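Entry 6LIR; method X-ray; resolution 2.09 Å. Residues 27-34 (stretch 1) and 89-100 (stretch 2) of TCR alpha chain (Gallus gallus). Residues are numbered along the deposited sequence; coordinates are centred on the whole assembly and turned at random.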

# COMPACT_ATOMS: atom_id res chain seq x y z
N ALA A 27 -0.59 26.31 15.42
CA ALA A 27 0.17 26.11 14.19
C ALA A 27 0.63 27.43 13.59
O ALA A 27 -0.15 28.38 13.46
CB ALA A 27 -0.68 25.34 13.18
N TYR A 28 1.91 27.48 13.21
CA TYR A 28 2.38 28.53 12.32
C TYR A 28 1.98 28.24 10.89
O TYR A 28 1.61 29.14 10.13
CB TYR A 28 3.90 28.70 12.44
CG TYR A 28 4.48 29.67 11.43
CD1 TYR A 28 4.50 31.03 11.69
CD2 TYR A 28 4.99 29.22 10.22
CE1 TYR A 28 5.02 31.93 10.77
CE2 TYR A 28 5.52 30.11 9.30
CZ TYR A 28 5.53 31.46 9.58
OH TYR A 28 6.05 32.34 8.66
N SER A 29 2.05 26.97 10.50
CA SER A 29 1.65 26.54 9.17
C SER A 29 1.16 25.11 9.27
O SER A 29 1.59 24.34 10.14
CB SER A 29 2.79 26.65 8.16
OG SER A 29 3.78 25.67 8.40
N ILE A 30 0.24 24.75 8.38
CA ILE A 30 -0.36 23.43 8.36
C ILE A 30 -0.21 22.87 6.95
O ILE A 30 -0.48 23.57 5.97
CB ILE A 30 -1.84 23.46 8.78
CG1 ILE A 30 -1.96 23.80 10.27
CG2 ILE A 30 -2.52 22.14 8.49
CD1 ILE A 30 -3.35 24.20 10.69
N GLN A 31 0.20 21.61 6.86
CA GLN A 31 0.35 20.93 5.59
C GLN A 31 -0.39 19.61 5.66
O GLN A 31 -0.56 19.03 6.74
CB GLN A 31 1.82 20.67 5.23
CG GLN A 31 2.64 21.91 5.00
CD GLN A 31 4.10 21.70 5.34
OE1 GLN A 31 4.70 22.48 6.09
NE2 GLN A 31 4.70 20.65 4.79
N TRP A 32 -0.80 19.12 4.50
CA TRP A 32 -1.47 17.84 4.41
C TRP A 32 -0.79 17.03 3.32
O TRP A 32 -0.40 17.57 2.28
CB TRP A 32 -2.96 17.99 4.09
CG TRP A 32 -3.80 18.31 5.29
CD1 TRP A 32 -3.98 19.54 5.86
CD2 TRP A 32 -4.58 17.39 6.05
NE1 TRP A 32 -4.83 19.44 6.93
CE2 TRP A 32 -5.22 18.14 7.07
CE3 TRP A 32 -4.82 16.02 5.97
CZ2 TRP A 32 -6.07 17.55 8.00
CZ3 TRP A 32 -5.67 15.43 6.90
CH2 TRP A 32 -6.28 16.20 7.91
N TYR A 33 -0.64 15.74 3.58
CA TYR A 33 -0.02 14.80 2.67
C TYR A 33 -0.94 13.59 2.54
O TYR A 33 -1.80 13.35 3.38
CB TYR A 33 1.36 14.34 3.16
CG TYR A 33 2.42 15.42 3.22
CD1 TYR A 33 2.43 16.37 4.24
CD2 TYR A 33 3.43 15.49 2.26
CE1 TYR A 33 3.40 17.36 4.29
CE2 TYR A 33 4.40 16.47 2.31
CZ TYR A 33 4.38 17.40 3.32
OH TYR A 33 5.35 18.37 3.36
N ARG A 34 -0.74 12.83 1.47
CA ARG A 34 -1.44 11.57 1.31
C ARG A 34 -0.47 10.52 0.80
O ARG A 34 0.39 10.81 -0.04
CB ARG A 34 -2.67 11.70 0.40
CG ARG A 34 -2.42 11.70 -1.09
CD ARG A 34 -3.75 11.62 -1.82
NE ARG A 34 -3.61 11.88 -3.25
CZ ARG A 34 -4.63 11.92 -4.09
NH1 ARG A 34 -5.87 11.71 -3.66
NH2 ARG A 34 -4.42 12.17 -5.38
N VAL A 89 1.95 19.82 11.18
CA VAL A 89 1.85 21.19 11.66
C VAL A 89 3.20 21.65 12.19
O VAL A 89 4.03 20.85 12.62
CB VAL A 89 0.76 21.33 12.76
CG1 VAL A 89 -0.56 20.75 12.28
CG2 VAL A 89 1.20 20.64 14.04
N ARG A 90 3.39 22.96 12.16
CA ARG A 90 4.60 23.60 12.66
C ARG A 90 4.20 24.64 13.68
O ARG A 90 3.33 25.48 13.41
CB ARG A 90 5.43 24.23 11.54
CG ARG A 90 6.87 23.76 11.52
CD ARG A 90 7.69 24.52 10.49
NE ARG A 90 7.30 24.17 9.13
CZ ARG A 90 7.81 23.15 8.44
NH1 ARG A 90 7.40 22.90 7.21
NH2 ARG A 90 8.74 22.38 8.99
N GLY A 91 4.83 24.59 14.86
CA GLY A 91 4.52 25.55 15.91
C GLY A 91 5.10 26.92 15.63
O GLY A 91 4.60 27.93 16.14
N SER A 92 6.15 26.98 14.82
CA SER A 92 6.83 28.22 14.49
C SER A 92 7.46 28.06 13.12
O SER A 92 7.56 26.96 12.58
CB SER A 92 7.90 28.57 15.52
OG SER A 92 9.15 28.02 15.14
N SER A 93 7.86 29.20 12.53
CA SER A 93 8.56 29.15 11.26
C SER A 93 9.81 28.27 11.34
O SER A 93 10.11 27.52 10.40
CB SER A 93 8.93 30.58 10.81
OG SER A 93 9.50 31.33 11.87
N TYR A 94 10.53 28.33 12.46
CA TYR A 94 11.84 27.71 12.58
C TYR A 94 11.85 26.34 13.24
O TYR A 94 12.91 25.69 13.26
CB TYR A 94 12.78 28.65 13.36
CG TYR A 94 12.17 29.30 14.59
CD1 TYR A 94 11.51 30.52 14.50
CD2 TYR A 94 12.27 28.70 15.84
CE1 TYR A 94 10.96 31.12 15.62
CE2 TYR A 94 11.72 29.29 16.97
CZ TYR A 94 11.07 30.50 16.85
OH TYR A 94 10.52 31.09 17.97
N THR A 95 10.73 25.87 13.78
CA THR A 95 10.73 24.67 14.61
C THR A 95 10.29 23.44 13.82
O THR A 95 10.05 23.47 12.62
CB THR A 95 9.85 24.84 15.85
OG1 THR A 95 8.62 25.49 15.50
CG2 THR A 95 10.58 25.64 16.92
N LYS A 96 10.20 22.34 14.55
CA LYS A 96 9.99 21.03 13.96
C LYS A 96 8.60 20.86 13.35
O LYS A 96 7.60 21.37 13.88
CB LYS A 96 10.19 19.98 15.03
CG LYS A 96 10.45 18.63 14.52
CD LYS A 96 10.01 17.73 15.62
CE LYS A 96 11.03 16.68 15.97
NZ LYS A 96 10.50 15.88 17.12
N LEU A 97 8.55 20.15 12.23
CA LEU A 97 7.29 19.70 11.68
C LEU A 97 6.85 18.44 12.43
O LEU A 97 7.66 17.53 12.63
CB LEU A 97 7.46 19.42 10.18
CG LEU A 97 6.23 19.17 9.31
CD1 LEU A 97 5.47 20.46 9.09
CD2 LEU A 97 6.65 18.56 7.97
N THR A 98 5.59 18.40 12.84
CA THR A 98 5.07 17.26 13.58
C THR A 98 3.90 16.67 12.81
O THR A 98 2.91 17.36 12.55
CB THR A 98 4.64 17.66 15.00
OG1 THR A 98 5.76 18.24 15.68
CG2 THR A 98 4.17 16.44 15.77
N PHE A 99 4.00 15.38 12.48
CA PHE A 99 2.99 14.70 11.68
C PHE A 99 1.90 14.09 12.55
O PHE A 99 2.15 13.64 13.67
CB PHE A 99 3.63 13.59 10.84
CG PHE A 99 4.25 14.08 9.57
CD1 PHE A 99 3.49 14.16 8.41
CD2 PHE A 99 5.58 14.46 9.53
CE1 PHE A 99 4.05 14.61 7.23
CE2 PHE A 99 6.15 14.91 8.35
CZ PHE A 99 5.38 14.99 7.20
N GLY A 100 0.70 14.04 11.99
CA GLY A 100 -0.39 13.34 12.63
C GLY A 100 -0.28 11.84 12.43
O GLY A 100 0.56 11.34 11.68

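The two stretches, at least 59 residues apart in sequence wherever they touch, meet as neighbouring antiparallel strands over a very short register. Ser29 faces Arg90 as a hydrogen-bonded pair, with CA atoms 5.4 Å apart, and Ile30 faces Val89 as a non-hydrogen-bonded pair, with the CA atoms drawn in to 4.6 Å. Two backbone hydrogen bonds hold this register. Arg90 N donates to Ser29 O at 3.0 Å, and Tyr28 N donates to Arg90 O at 2.5 Å, a very short distance that marks a tight seam just where stretch 1 enters its strand. Both carbonyls also receive a CA-H...O contact: Ala27 CA lies 3.3 Å from Arg90 O, and Val89 CA lies 3.5 Å from Ser29 O. Each acceptor is thus approached by an amide and by the CA of the residue preceding that amide.

Stretch 2 then leaves the pairing at Gly91 and turns back on itself. Val89 and Thr98 close this return with a reciprocal pair of backbone bonds, Val89 N to Thr98 O at 3.0 Å and Thr98 N to Val89 O at 2.9 Å. Val89 therefore sits between two strands, and the returning one brings Leu97 and Phe99 within reach of stretch 1. Within the turn, the hydroxyls Ser92 OG and Thr95 OG1 are hydrogen-bonded at 2.6 Å, while Tyr94 N gives a weak bond to Ser92 OG at 3.0 Å.

The alternation of the strands sorts the side chains by face. Ile30 and Val89 share one face, where Ile30 CG1 packs 3.9 Å from Val89 CG1; Ala27 CB adds a looser apolar contact, 4.3 Å from Val89 CB. Ser29 and Arg90 share the other. There Ser29 OG comes within 3.8 Å of Arg90 CB and lies at the edge of the guanidinium, near its plane, yet this buried hydroxyl has no polar partner anywhere in the model. Here the pairing tolerates one hydroxyl without a modelled partner.

Gln31 starts sideways from its CA, but its end comes nearer to stretch 2. Its OE1 lies 3.0 Å from Arg90 NH1, and the same oxygen is 3.7 Å from Leu97 CD1, so the amide is in touch with both a charged group and an apolar one. Further along, Tyr33 points toward stretch 2 and meets Phe99: Tyr33 CD1 is 3.8 Å from Phe99 CE1, the ring centroids are 5.6 Å apart and the planes are inclined at 55°. Phe99 CZ lies over a face of the tyrosine, while Tyr33 CD1 lies at the edge of the phenylalanine.

At the other end, Tyr28 in its t rotamer covers the start of the turn. Tyr28 CB is 3.6 Å from Ser92 CA, and Ser93 N lies over a face of the ring, 3.6 Å from Tyr28 CG. Ser93 CB makes a CH-pi contact 3.9 Å from the Tyr28 ring centroid. The lesson is economical: two backbone bonds set the register, and aromatic side chains extend the contact beyond it at both ends.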